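PDB 6L33: MexT protein from Pseudomonas aeruginosa, which probably binds DNA as a LysR-type transcriptional activator of the MexEF-OprN efflux pump, the chain here being its regulatory domain. Local coordinates for residues 72-77 with 178-183; 86-91 with 166-171; 105-110 with 132-137. One frame throughout, in Å; residues are numbered along the deposited sequence.

Interaction 1: 72-77 with 178-183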
ATOM      1  N   ALA B  72     -20.659  -3.543  15.606  1.00 42.52           N
ATOM      2  CA  ALA B  72     -19.285  -4.007  15.482  1.00 40.98           C
ATOM      3  C   ALA B  72     -18.666  -4.175  16.859  1.00 27.92           C
ATOM      4  O   ALA B  72     -18.803  -3.297  17.716  1.00 37.26           O
ATOM      5  CB  ALA B  72     -18.444  -3.035  14.643  1.00 38.73           C
ATOM      6  N   LYS B  73     -17.995  -5.303  17.067  1.00 27.38           N
ATOM      7  CA  LYS B  73     -17.220  -5.555  18.271  1.00 26.91           C
ATOM      8  C   LYS B  73     -15.755  -5.232  18.006  1.00 31.24           C
ATOM      9  O   LYS B  73     -15.280  -5.318  16.871  1.00 26.92           O
ATOM     10  CB  LYS B  73     -17.364  -7.010  18.727  1.00 35.10           C
ATOM     11  CG  LYS B  73     -18.691  -7.334  19.404  1.00 36.97           C
ATOM     12  CD  LYS B  73     -18.587  -7.214  20.919  1.00 38.36           C
ATOM     13  CE  LYS B  73     -19.267  -8.382  21.623  1.00 40.62           C
ATOM     14  NZ  LYS B  73     -20.752  -8.302  21.555  1.00 46.53           N
ATOM     15  N   ARG B  74     -15.040  -4.852  19.061  1.00 26.14           N
ATOM     16  CA  ARG B  74     -13.650  -4.456  18.901  1.00 34.27           C
ATOM     17  C   ARG B  74     -12.850  -4.880  20.122  1.00 37.77           C
ATOM     18  O   ARG B  74     -13.389  -5.064  21.217  1.00 39.18           O
ATOM     19  CB  ARG B  74     -13.515  -2.944  18.665  1.00 29.28           C
ATOM     20  CG  ARG B  74     -13.155  -2.135  19.898  1.00 38.88           C
ATOM     21  CD  ARG B  74     -13.552  -0.675  19.736  1.00 37.07           C
ATOM     22  NE  ARG B  74     -12.542   0.101  19.019  1.00 32.81           N
ATOM     23  CZ  ARG B  74     -12.709   1.362  18.630  1.00 41.27           C
ATOM     24  NH1 ARG B  74     -13.848   1.992  18.885  1.00 46.28           N
ATOM     25  NH2 ARG B  74     -11.738   1.994  17.986  1.00 33.55           N
ATOM     26  N   LYS B  75     -11.544  -5.031  19.911  1.00 32.13           N
ATOM     27  CA  LYS B  75     -10.613  -5.461  20.945  1.00 22.18           C
ATOM     28  C   LYS B  75      -9.304  -4.721  20.731  1.00 32.87           C
ATOM     29  O   LYS B  75      -8.699  -4.829  19.659  1.00 28.11           O
ATOM     30  CB  LYS B  75     -10.401  -6.979  20.891  1.00 25.93           C
ATOM     31  CG  LYS B  75      -9.115  -7.475  21.532  1.00 32.29           C
ATOM     32  CD  LYS B  75      -9.077  -8.998  21.557  1.00 34.85           C
ATOM     33  CE  LYS B  75      -7.822  -9.521  22.238  1.00 47.28           C
ATOM     34  NZ  LYS B  75      -6.686  -9.669  21.285  1.00 50.65           N
ATOM     35  N   THR B  76      -8.879  -3.955  21.733  1.00 25.15           N
ATOM     36  CA  THR B  76      -7.593  -3.279  21.650  1.00 20.71           C
ATOM     37  C   THR B  76      -6.474  -4.311  21.622  1.00 28.35           C
ATOM     38  O   THR B  76      -6.423  -5.211  22.465  1.00 29.98           O
ATOM     39  CB  THR B  76      -7.401  -2.327  22.832  1.00 20.03           C
ATOM     40  OG1 THR B  76      -8.362  -1.267  22.760  1.00 25.66           O
ATOM     41  CG2 THR B  76      -5.998  -1.731  22.817  1.00 23.72           C
ATOM     42  N   VAL B  77      -5.586  -4.193  20.639  1.00 22.59           N
ATOM     43  CA  VAL B  77      -4.420  -5.062  20.564  1.00 24.38           C
ATOM     44  C   VAL B  77      -3.125  -4.335  20.903  1.00 18.03           C
ATOM     45  O   VAL B  77      -2.159  -4.995  21.315  1.00 26.07           O
ATOM     46  CB  VAL B  77      -4.311  -5.745  19.183  1.00 35.25           C
ATOM     47  CG1 VAL B  77      -5.675  -6.247  18.731  1.00 28.03           C
ATOM     48  CG2 VAL B  77      -3.719  -4.803  18.151  1.00 26.92           C
ATOM     49  N   ALA B 178      -2.797   9.590  18.707  1.00 22.58           N
ATOM     50  CA  ALA B 178      -2.238   8.356  18.164  1.00 23.40           C
ATOM     51  C   ALA B 178      -3.287   7.274  18.373  1.00 29.96           C
ATOM     52  O   ALA B 178      -3.517   6.848  19.510  1.00 25.07           O
ATOM     53  CB  ALA B 178      -0.916   7.990  18.831  1.00 26.80           C
ATOM     54  N   PHE B 179      -3.933   6.853  17.289  1.00 22.72           N
ATOM     55  CA  PHE B 179      -5.022   5.893  17.385  1.00 20.07           C
ATOM     56  C   PHE B 179      -4.508   4.529  17.827  1.00 17.24           C
ATOM     57  O   PHE B 179      -3.407   4.107  17.470  1.00 16.34           O
ATOM     58  CB  PHE B 179      -5.744   5.756  16.042  1.00 19.17           C
ATOM     59  CG  PHE B 179      -6.540   6.969  15.650  1.00 21.20           C
ATOM     60  CD1 PHE B 179      -7.305   7.648  16.584  1.00 24.88           C
ATOM     61  CD2 PHE B 179      -6.526   7.427  14.343  1.00 23.87           C
ATOM     62  CE1 PHE B 179      -8.039   8.765  16.219  1.00 23.54           C
ATOM     63  CE2 PHE B 179      -7.254   8.540  13.975  1.00 19.15           C
ATOM     64  CZ  PHE B 179      -8.013   9.210  14.913  1.00 20.93           C
ATOM     65  N   GLU B 180      -5.334   3.839  18.608  1.00 22.35           N
ATOM     66  CA  GLU B 180      -5.048   2.473  19.017  1.00 21.80           C
ATOM     67  C   GLU B 180      -4.992   1.542  17.810  1.00 16.18           C
ATOM     68  O   GLU B 180      -5.673   1.751  16.804  1.00 17.51           O
ATOM     69  CB  GLU B 180      -6.134   1.987  19.979  1.00 15.60           C
ATOM     70  CG  GLU B 180      -7.541   2.216  19.419  1.00 33.91           C
ATOM     71  CD  GLU B 180      -8.646   1.650  20.291  1.00 49.86           C
ATOM     72  OE1 GLU B 180      -9.410   0.790  19.801  1.00 44.72           O
ATOM     73  OE2 GLU B 180      -8.757   2.071  21.461  1.00 49.06           O
ATOM     74  N   LEU B 181      -4.166   0.504  17.914  1.00 16.12           N
ATOM     75  CA  LEU B 181      -4.316  -0.658  17.049  1.00 21.29           C
ATOM     76  C   LEU B 181      -5.410  -1.544  17.632  1.00 25.20           C
ATOM     77  O   LEU B 181      -5.380  -1.873  18.822  1.00 17.62           O
ATOM     78  CB  LEU B 181      -3.005  -1.438  16.931  1.00 26.71           C
ATOM     79  CG  LEU B 181      -2.017  -1.077  15.819  1.00 26.41           C
ATOM     80  CD1 LEU B 181      -0.838  -2.042  15.827  1.00 20.50           C
ATOM     81  CD2 LEU B 181      -2.692  -1.061  14.452  1.00 22.33           C
ATOM     82  N   SER B 182      -6.386  -1.909  16.805  1.00 18.49           N
ATOM     83  CA  SER B 182      -7.536  -2.671  17.264  1.00 20.93           C
ATOM     84  C   SER B 182      -7.746  -3.897  16.390  1.00 25.31           C
ATOM     85  O   SER B 182      -7.348  -3.924  15.222  1.00 18.17           O
ATOM     86  CB  SER B 182      -8.824  -1.832  17.243  1.00 18.03           C
ATOM     87  OG  SER B 182      -8.862  -0.900  18.306  1.00 32.97           O
HETATM   88  N   MSE B 183      -8.370  -4.913  16.974  1.00 22.05           N
HETATM   89  CA  MSE B 183      -9.025  -5.944  16.187  1.00 25.45           C
HETATM   90  C   MSE B 183     -10.512  -5.668  16.261  1.00 22.25           C
HETATM   91  O   MSE B 183     -11.073  -5.571  17.350  1.00 24.28           O
HETATM   92  CB  MSE B 183      -8.717  -7.352  16.691  1.00 22.79           C
HETATM   93  CG  MSE B 183      -9.489  -8.417  15.924  1.00 26.13           C
HETATM   94 SE   MSE B 183      -9.156 -10.250  16.488  1.00 58.88          SE
HETATM   95  CE  MSE B 183      -7.212 -10.201  16.545  1.00 38.18           C
TER
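V77 and M183 meet side chain to side chain where strand 72-77 pairs antiparallel with strand 181-183. This pair closes one edge of a mixed five-stranded sheet in the LysR regulatory domain, whose fold is that of periplasmic binding proteins. V77 grips its neighbours with both methyls. CG1 lies 3.8 Å from M183 CB, and the two side chains cross at about a right angle. The other methyl, CG2, sits between the backbone N and carbonyl carbon of V77. From there it meets L181 CB at 3.6 Å. M183 is a selenomethionine. Beyond this contact its side chain packs on R199, I202 and S203 of helix 193-203. K75 leaves the sheet on the same face as M183 and also touches S203.

T76 and S182 project from the other face. Above them R74 and E180 cross at about a right angle. R74 NH2 and E180 OE1 form a salt bridge, but OE1 is placed with less certainty. The firmer partners of R74 NH2 are T65 OG1 and D66 O, both by hydrogen bonds. S182 OG lies near the edge of the guanidinium, in its plane, and is itself hydrogen-bonded to T65 OG1. T65 thus links both strands on this face.

The backbone bonds fix the register. K75 and M183 are a hydrogen-bonded pair, and T76 and S182 a non-hydrogen-bonded one. M183 N reaches K75 O at 2.7 Å and 168°. In return K75 N donates to M183 O, also at 2.7 Å but more bent. Further on, V77 N bonds L181 O at 3.0 Å. R74 CA adds a CA-H...O contact to M183 O at 3.2 Å.

Interaction 2: 86-91 with 166-171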
ATOM      1  N   ARG B  86      12.760  11.277  11.059  1.00 17.45           N
ATOM      2  CA  ARG B  86      13.560  12.190  10.262  1.00 11.78           C
ATOM      3  C   ARG B  86      14.740  11.442   9.664  1.00 15.29           C
ATOM      4  O   ARG B  86      15.101  10.347  10.105  1.00 13.80           O
ATOM      5  CB  ARG B  86      14.039  13.399  11.079  1.00 15.20           C
ATOM      6  CG  ARG B  86      14.824  13.075  12.337  1.00 15.72           C
ATOM      7  CD  ARG B  86      15.790  14.212  12.626  1.00 23.11           C
ATOM      8  NE  ARG B  86      15.858  14.575  14.031  1.00 31.10           N
ATOM      9  CZ  ARG B  86      16.581  15.587  14.499  1.00 20.10           C
ATOM     10  NH1 ARG B  86      17.290  16.344  13.670  1.00 19.16           N
ATOM     11  NH2 ARG B  86      16.586  15.846  15.796  1.00 20.33           N
ATOM     12  N   ALA B  87      15.332  12.052   8.636  1.00 12.88           N
ATOM     13  CA  ALA B  87      16.428  11.445   7.901  1.00 21.51           C
ATOM     14  C   ALA B  87      17.662  12.330   7.813  1.00 16.29           C
ATOM     15  O   ALA B  87      18.664  11.904   7.231  1.00 23.70           O
ATOM     16  CB  ALA B  87      15.975  11.072   6.481  1.00 20.63           C
ATOM     17  N   ASP B  88      17.620  13.543   8.359  1.00 15.01           N
ATOM     18  CA  ASP B  88      18.774  14.423   8.308  1.00 11.93           C
ATOM     19  C   ASP B  88      19.805  14.005   9.354  1.00 17.49           C
ATOM     20  O   ASP B  88      19.567  13.129  10.189  1.00 15.35           O
ATOM     21  CB  ASP B  88      18.351  15.875   8.523  1.00 20.64           C
ATOM     22  CG  ASP B  88      17.783  16.114   9.905  1.00 25.03           C
ATOM     23  OD1 ASP B  88      16.635  15.695  10.153  1.00 16.30           O
ATOM     24  OD2 ASP B  88      18.484  16.714  10.745  1.00 19.38           O
ATOM     25  N   SER B  89      20.967  14.655   9.305  1.00 15.30           N
ATOM     26  CA  SER B  89      22.094  14.297  10.156  1.00 16.25           C
ATOM     27  C   SER B  89      22.378  15.339  11.230  1.00 17.06           C
ATOM     28  O   SER B  89      23.411  15.251  11.902  1.00 21.81           O
ATOM     29  CB  SER B  89      23.344  14.072   9.302  1.00 17.70           C
ATOM     30  OG  SER B  89      23.556  15.159   8.413  1.00 26.30           O
ATOM     31  N   ALA B  90      21.495  16.313  11.411  1.00 21.85           N
ATOM     32  CA  ALA B  90      21.738  17.368  12.389  1.00 18.38           C
ATOM     33  C   ALA B  90      21.656  16.801  13.802  1.00 18.39           C
ATOM     34  O   ALA B  90      20.721  16.055  14.112  1.00 15.82           O
ATOM     35  CB  ALA B  90      20.733  18.504  12.215  1.00 10.44           C
ATOM     36  N   PRO B  91      22.603  17.124  14.678  1.00 19.45           N
ATOM     37  CA  PRO B  91      22.557  16.583  16.038  1.00 18.45           C
ATOM     38  C   PRO B  91      21.434  17.209  16.848  1.00 12.92           C
ATOM     39  O   PRO B  91      21.002  18.336  16.593  1.00 15.71           O
ATOM     40  CB  PRO B  91      23.928  16.958  16.610  1.00 19.99           C
ATOM     41  CG  PRO B  91      24.266  18.229  15.897  1.00 19.61           C
ATOM     42  CD  PRO B  91      23.738  18.046  14.491  1.00 16.27           C
ATOM     43  N   GLY B 166      17.655   3.791   7.972  1.00 31.59           N
ATOM     44  CA  GLY B 166      17.915   5.112   7.440  1.00 30.24           C
ATOM     45  C   GLY B 166      17.192   6.258   8.117  1.00 24.30           C
ATOM     46  O   GLY B 166      17.359   7.408   7.687  1.00 24.06           O
ATOM     47  N   LEU B 167      16.405   5.994   9.155  1.00 23.33           N
ATOM     48  CA  LEU B 167      15.633   7.026   9.829  1.00 24.99           C
ATOM     49  C   LEU B 167      16.010   7.107  11.302  1.00 20.33           C
ATOM     50  O   LEU B 167      16.544   6.160  11.886  1.00 21.43           O
ATOM     51  CB  LEU B 167      14.128   6.765   9.703  1.00 20.76           C
ATOM     52  CG  LEU B 167      13.559   6.588   8.297  1.00 21.32           C
ATOM     53  CD1 LEU B 167      12.123   6.102   8.378  1.00 14.08           C
ATOM     54  CD2 LEU B 167      13.649   7.889   7.517  1.00 24.31           C
ATOM     55  N   ARG B 168      15.728   8.264  11.894  1.00 24.57           N
ATOM     56  CA  ARG B 168      15.783   8.463  13.335  1.00 25.34           C
ATOM     57  C   ARG B 168      14.368   8.660  13.861  1.00 19.93           C
ATOM     58  O   ARG B 168      13.549   9.329  13.224  1.00 18.56           O
ATOM     59  CB  ARG B 168      16.642   9.679  13.709  1.00 23.99           C
ATOM     60  CG  ARG B 168      18.088   9.635  13.222  1.00 27.87           C
ATOM     61  CD  ARG B 168      18.639  11.043  12.968  1.00 16.99           C
ATOM     62  NE  ARG B 168      18.708  11.857  14.182  1.00 12.39           N
ATOM     63  CZ  ARG B 168      19.138  13.116  14.215  1.00 21.02           C
ATOM     64  NH1 ARG B 168      19.538  13.713  13.101  1.00 15.69           N
ATOM     65  NH2 ARG B 168      19.171  13.784  15.362  1.00 18.18           N
ATOM     66  N   ALA B 169      14.079   8.072  15.017  1.00 21.81           N
ATOM     67  CA  ALA B 169      12.798   8.245  15.684  1.00 22.03           C
ATOM     68  C   ALA B 169      12.998   8.973  17.006  1.00 27.49           C
ATOM     69  O   ALA B 169      13.974   8.727  17.720  1.00 23.74           O
ATOM     70  CB  ALA B 169      12.113   6.896  15.926  1.00 19.14           C
ATOM     71  N   GLU B 170      12.075   9.879  17.324  1.00 16.43           N
ATOM     72  CA  GLU B 170      12.117  10.588  18.594  1.00 20.87           C
ATOM     73  C   GLU B 170      10.701  10.952  19.009  1.00 23.79           C
ATOM     74  O   GLU B 170       9.777  10.976  18.190  1.00 19.30           O
ATOM     75  CB  GLU B 170      12.999  11.845  18.519  1.00 23.07           C
ATOM     76  CG  GLU B 170      12.765  12.720  17.295  1.00 29.06           C
ATOM     77  CD  GLU B 170      13.732  13.894  17.215  1.00 29.15           C
ATOM     78  OE1 GLU B 170      13.302  15.041  17.461  1.00 24.91           O
ATOM     79  OE2 GLU B 170      14.921  13.673  16.905  1.00 22.56           O
ATOM     80  N   ASP B 171      10.539  11.222  20.301  1.00 21.68           N
ATOM     81  CA  ASP B 171       9.259  11.703  20.796  1.00 20.66           C
ATOM     82  C   ASP B 171       9.007  13.118  20.279  1.00 15.65           C
ATOM     83  O   ASP B 171       9.943  13.918  20.180  1.00 22.38           O
ATOM     84  CB  ASP B 171       9.230  11.690  22.325  1.00 22.12           C
ATOM     85  CG  ASP B 171       9.304  10.288  22.900  1.00 29.29           C
ATOM     86  OD1 ASP B 171       8.450   9.449  22.542  1.00 23.09           O
ATOM     87  OD2 ASP B 171      10.215  10.027  23.713  1.00 36.60           O
TER
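R86 and R168 lay their guanidinium groups flat on each other, centres 3.6 Å apart and planes at 19°. They form an arginine stack within a salt-bridge network of R86, D88, R168 and E170, the D88-R168 link being long. The network sits at the edge of a mixed sheet in the LysR regulatory domain, where R86 and R168 are an antiparallel hydrogen-bonded pair. R168 N bonds R86 O at 2.8 Å and 173°. R168 NH2 stands over the centre of the R86 group. Two like charges are thus face to face, and the acceptors around their edges probably offset the repulsion.

E170 OE2 lies in the guanidinium plane of R86 and takes NE at 3.2 Å and NH2, the latter less surely placed. The NE donor meets E170 OE2 from above the carboxylate plane. R86 NH1 bonds D88 OD2 through the syn lone pair of that oxygen. R168 turns its edge to the loop backbone. Its NH1 donates to D88 O at 3.0 Å, and NH1 and NH2 together grip A90 O end-on.

Just before the strand, L167 CD2 touches A87 CB, and L167 packs on L161 and I162 of helix 155-164. A second layer holds the acceptors. D88 OD2 also accepts from A90 N at 3.1 Å, an Asx turn that shapes the loop around R168. Each carboxylate has a further partner on its other oxygen. D88 OD1 makes a salt bridge with R102, and E170 OE1 accepts from L94 N.

Interaction 3: 105-110 with 132-137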
ATOM      1  N   ALA B 105       5.857  15.324   5.795  1.00  8.49           N
ATOM      2  CA  ALA B 105       5.161  14.291   5.044  1.00 12.53           C
ATOM      3  C   ALA B 105       4.023  13.770   5.906  1.00 11.90           C
ATOM      4  O   ALA B 105       4.222  13.470   7.088  1.00 12.19           O
ATOM      5  CB  ALA B 105       6.104  13.150   4.656  1.00  7.87           C
ATOM      6  N   LEU B 106       2.836  13.679   5.320  1.00  8.31           N
ATOM      7  CA  LEU B 106       1.634  13.277   6.033  1.00 12.96           C
ATOM      8  C   LEU B 106       1.137  11.953   5.477  1.00 12.53           C
ATOM      9  O   LEU B 106       0.987  11.806   4.260  1.00 11.15           O
ATOM     10  CB  LEU B 106       0.549  14.348   5.903  1.00 17.71           C
ATOM     11  CG  LEU B 106      -0.781  14.103   6.617  1.00 22.85           C
ATOM     12  CD1 LEU B 106      -0.590  14.146   8.121  1.00 20.46           C
ATOM     13  CD2 LEU B 106      -1.818  15.126   6.172  1.00 28.29           C
ATOM     14  N   VAL B 107       0.894  10.987   6.361  1.00 12.91           N
ATOM     15  CA  VAL B 107       0.207   9.761   5.967  1.00 12.07           C
ATOM     16  C   VAL B 107      -1.286  10.074   5.992  1.00 17.38           C
ATOM     17  O   VAL B 107      -1.923  10.055   7.047  1.00 13.69           O
ATOM     18  CB  VAL B 107       0.558   8.578   6.871  1.00 17.99           C
ATOM     19  CG1 VAL B 107      -0.103   7.303   6.347  1.00 14.15           C
ATOM     20  CG2 VAL B 107       2.065   8.403   6.952  1.00 11.91           C
ATOM     21  N   SER B 108      -1.838  10.395   4.826  1.00 14.62           N
ATOM     22  CA  SER B 108      -3.237  10.772   4.681  1.00 14.50           C
ATOM     23  C   SER B 108      -3.911   9.741   3.793  1.00 15.67           C
ATOM     24  O   SER B 108      -3.482   9.522   2.656  1.00 13.57           O
ATOM     25  CB  SER B 108      -3.364  12.176   4.084  1.00 19.09           C
ATOM     26  OG  SER B 108      -4.697  12.446   3.690  1.00 20.75           O
ATOM     27  N   PHE B 109      -4.959   9.111   4.310  1.00 13.92           N
ATOM     28  CA  PHE B 109      -5.607   8.007   3.619  1.00 16.33           C
ATOM     29  C   PHE B 109      -6.669   8.463   2.628  1.00 20.33           C
ATOM     30  O   PHE B 109      -7.216   7.627   1.900  1.00 20.61           O
ATOM     31  CB  PHE B 109      -6.208   7.045   4.648  1.00 17.74           C
ATOM     32  CG  PHE B 109      -5.201   6.541   5.646  1.00 16.27           C
ATOM     33  CD1 PHE B 109      -4.187   5.685   5.249  1.00 20.78           C
ATOM     34  CD2 PHE B 109      -5.249   6.947   6.968  1.00 14.52           C
ATOM     35  CE1 PHE B 109      -3.252   5.227   6.156  1.00 23.97           C
ATOM     36  CE2 PHE B 109      -4.318   6.491   7.883  1.00 20.91           C
ATOM     37  CZ  PHE B 109      -3.317   5.631   7.477  1.00 20.82           C
ATOM     38  N   ALA B 110      -6.958   9.768   2.563  1.00 18.01           N
ATOM     39  CA  ALA B 110      -7.964  10.265   1.634  1.00 22.40           C
ATOM     40  C   ALA B 110      -7.536  11.553   0.937  1.00 18.00           C
ATOM     41  O   ALA B 110      -8.394  12.283   0.430  1.00 18.06           O
ATOM     42  CB  ALA B 110      -9.302  10.490   2.348  1.00 23.41           C
ATOM     43  N   LEU B 132       4.045  16.704   1.217  1.00 14.62           N
ATOM     44  CA  LEU B 132       3.840  15.377   0.659  1.00 12.16           C
ATOM     45  C   LEU B 132       2.777  14.659   1.470  1.00 17.70           C
ATOM     46  O   LEU B 132       2.858  14.606   2.701  1.00 12.90           O
ATOM     47  CB  LEU B 132       5.143  14.573   0.665  1.00 21.21           C
ATOM     48  CG  LEU B 132       5.072  13.196   0.007  1.00 24.09           C
ATOM     49  CD1 LEU B 132       4.972  13.342  -1.502  1.00 13.43           C
ATOM     50  CD2 LEU B 132       6.277  12.355   0.397  1.00 24.13           C
ATOM     51  N   ALA B 133       1.782  14.115   0.779  1.00 10.73           N
ATOM     52  CA  ALA B 133       0.769  13.270   1.393  1.00 17.01           C
ATOM     53  C   ALA B 133       0.834  11.907   0.724  1.00  8.99           C
ATOM     54  O   ALA B 133       0.692  11.807  -0.499  1.00 10.52           O
ATOM     55  CB  ALA B 133      -0.625  13.883   1.259  1.00 12.38           C
ATOM     56  N   VAL B 134       1.069  10.868   1.517  1.00 11.32           N
ATOM     57  CA  VAL B 134       1.154   9.509   0.991  1.00  8.84           C
ATOM     58  C   VAL B 134       0.048   8.674   1.623  1.00 13.48           C
ATOM     59  O   VAL B 134      -0.378   8.967   2.750  1.00 13.34           O
ATOM     60  CB  VAL B 134       2.542   8.899   1.244  1.00 10.74           C
ATOM     61  CG1 VAL B 134       3.612   9.725   0.540  1.00 16.63           C
ATOM     62  CG2 VAL B 134       2.819   8.811   2.732  1.00 10.30           C
ATOM     63  N   PRO B 135      -0.450   7.642   0.944  1.00 19.91           N
ATOM     64  CA  PRO B 135      -1.576   6.857   1.473  1.00 22.41           C
ATOM     65  C   PRO B 135      -1.195   5.664   2.338  1.00 20.78           C
ATOM     66  O   PRO B 135      -2.085   4.889   2.702  1.00 15.38           O
ATOM     67  CB  PRO B 135      -2.265   6.381   0.187  1.00 18.16           C
ATOM     68  CG  PRO B 135      -1.139   6.220  -0.789  1.00 16.86           C
ATOM     69  CD  PRO B 135      -0.096   7.250  -0.433  1.00 18.04           C
ATOM     70  N   GLN B 136       0.079   5.489   2.685  1.00 14.50           N
ATOM     71  CA  GLN B 136       0.497   4.327   3.457  1.00 18.08           C
ATOM     72  C   GLN B 136       1.765   4.659   4.230  1.00 15.68           C
ATOM     73  O   GLN B 136       2.404   5.691   4.011  1.00 16.45           O
ATOM     74  CB  GLN B 136       0.736   3.113   2.559  1.00 17.47           C
ATOM     75  CG  GLN B 136       1.975   3.240   1.695  1.00 28.18           C
ATOM     76  CD  GLN B 136       1.992   2.244   0.558  1.00 29.99           C
ATOM     77  OE1 GLN B 136       0.951   1.723   0.161  1.00 25.54           O
ATOM     78  NE2 GLN B 136       3.177   1.973   0.026  1.00 31.29           N
ATOM     79  N   PHE B 137       2.132   3.747   5.129  1.00 17.50           N
ATOM     80  CA  PHE B 137       3.314   3.900   5.967  1.00 19.35           C
ATOM     81  C   PHE B 137       4.571   3.345   5.304  1.00 16.15           C
ATOM     82  O   PHE B 137       5.606   4.016   5.288  1.00 19.03           O
ATOM     83  CB  PHE B 137       3.087   3.219   7.320  1.00 13.80           C
ATOM     84  CG  PHE B 137       2.116   3.942   8.200  1.00 15.31           C
ATOM     85  CD1 PHE B 137       2.442   5.174   8.743  1.00 18.08           C
ATOM     86  CD2 PHE B 137       0.870   3.401   8.477  1.00 16.51           C
ATOM     87  CE1 PHE B 137       1.549   5.852   9.553  1.00 14.45           C
ATOM     88  CE2 PHE B 137      -0.028   4.074   9.288  1.00 19.61           C
ATOM     89  CZ  PHE B 137       0.313   5.302   9.826  1.00 12.55           C
TER
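V107 and F137 form the apolar centre. V107 CG1 lies over one face of the F137 ring, 4.0 Å from its centroid and 15° off the normal, a CH-pi contact. CG2 of V107 reaches F137 CE1 at 3.7 Å. F109 comes from the same segment as V107, and its CZ touches F137 CE2 at 4.1 Å with the side chains crossing at about a right angle. The ring of F109 also meets that of Y46.

V107 ends one of two parallel strands, and F109 and F137 lie just past the strand ends. The strands belong to a beta-alpha-beta unit, strand 103-107, helix 116-123 and strand 129-134. L106 O accepts from V134 N, and L106 N donates to L132 O at 2.8 Å. A105, L132 and V134 pack against helix 140-144. On the outer side of strand 129-134, L132 and A133 pair with a parallel strand of the second subunit, which carries the sheet across the interface. L106 lies near a bound sulfate, probably from the crystallisation liquor.

Just past its strand, S108 N bonds V134 O at 2.9 Å and 139°. S108 OG is held by D112 O. P135 O faces the edge of the F109 ring, 3.4 Å from CD1.

Interaction 3 is the buried contact, interaction 1 is partly buried, and interaction 2 lies at the surface. Interactions 2 and 3 reach opposite edges of the same five-stranded sheet, their centres 19 Å apart. Interaction 1 belongs to the other sheet, 29 Å from interaction 2 between centres. The chemistry follows the place. Interaction 3 is parallel pairing with valine and phenylalanine packing at the strand ends, beside the second subunit. Interaction 1 is antiparallel: M183 and the chain of K75 turn to helix 193-203, and the other face carries T76 and S182 with the R74-E180 pair. Interaction 2 has a single beta bridge and relies on two arginines held by carboxylates and loop carbonyls. No two touch.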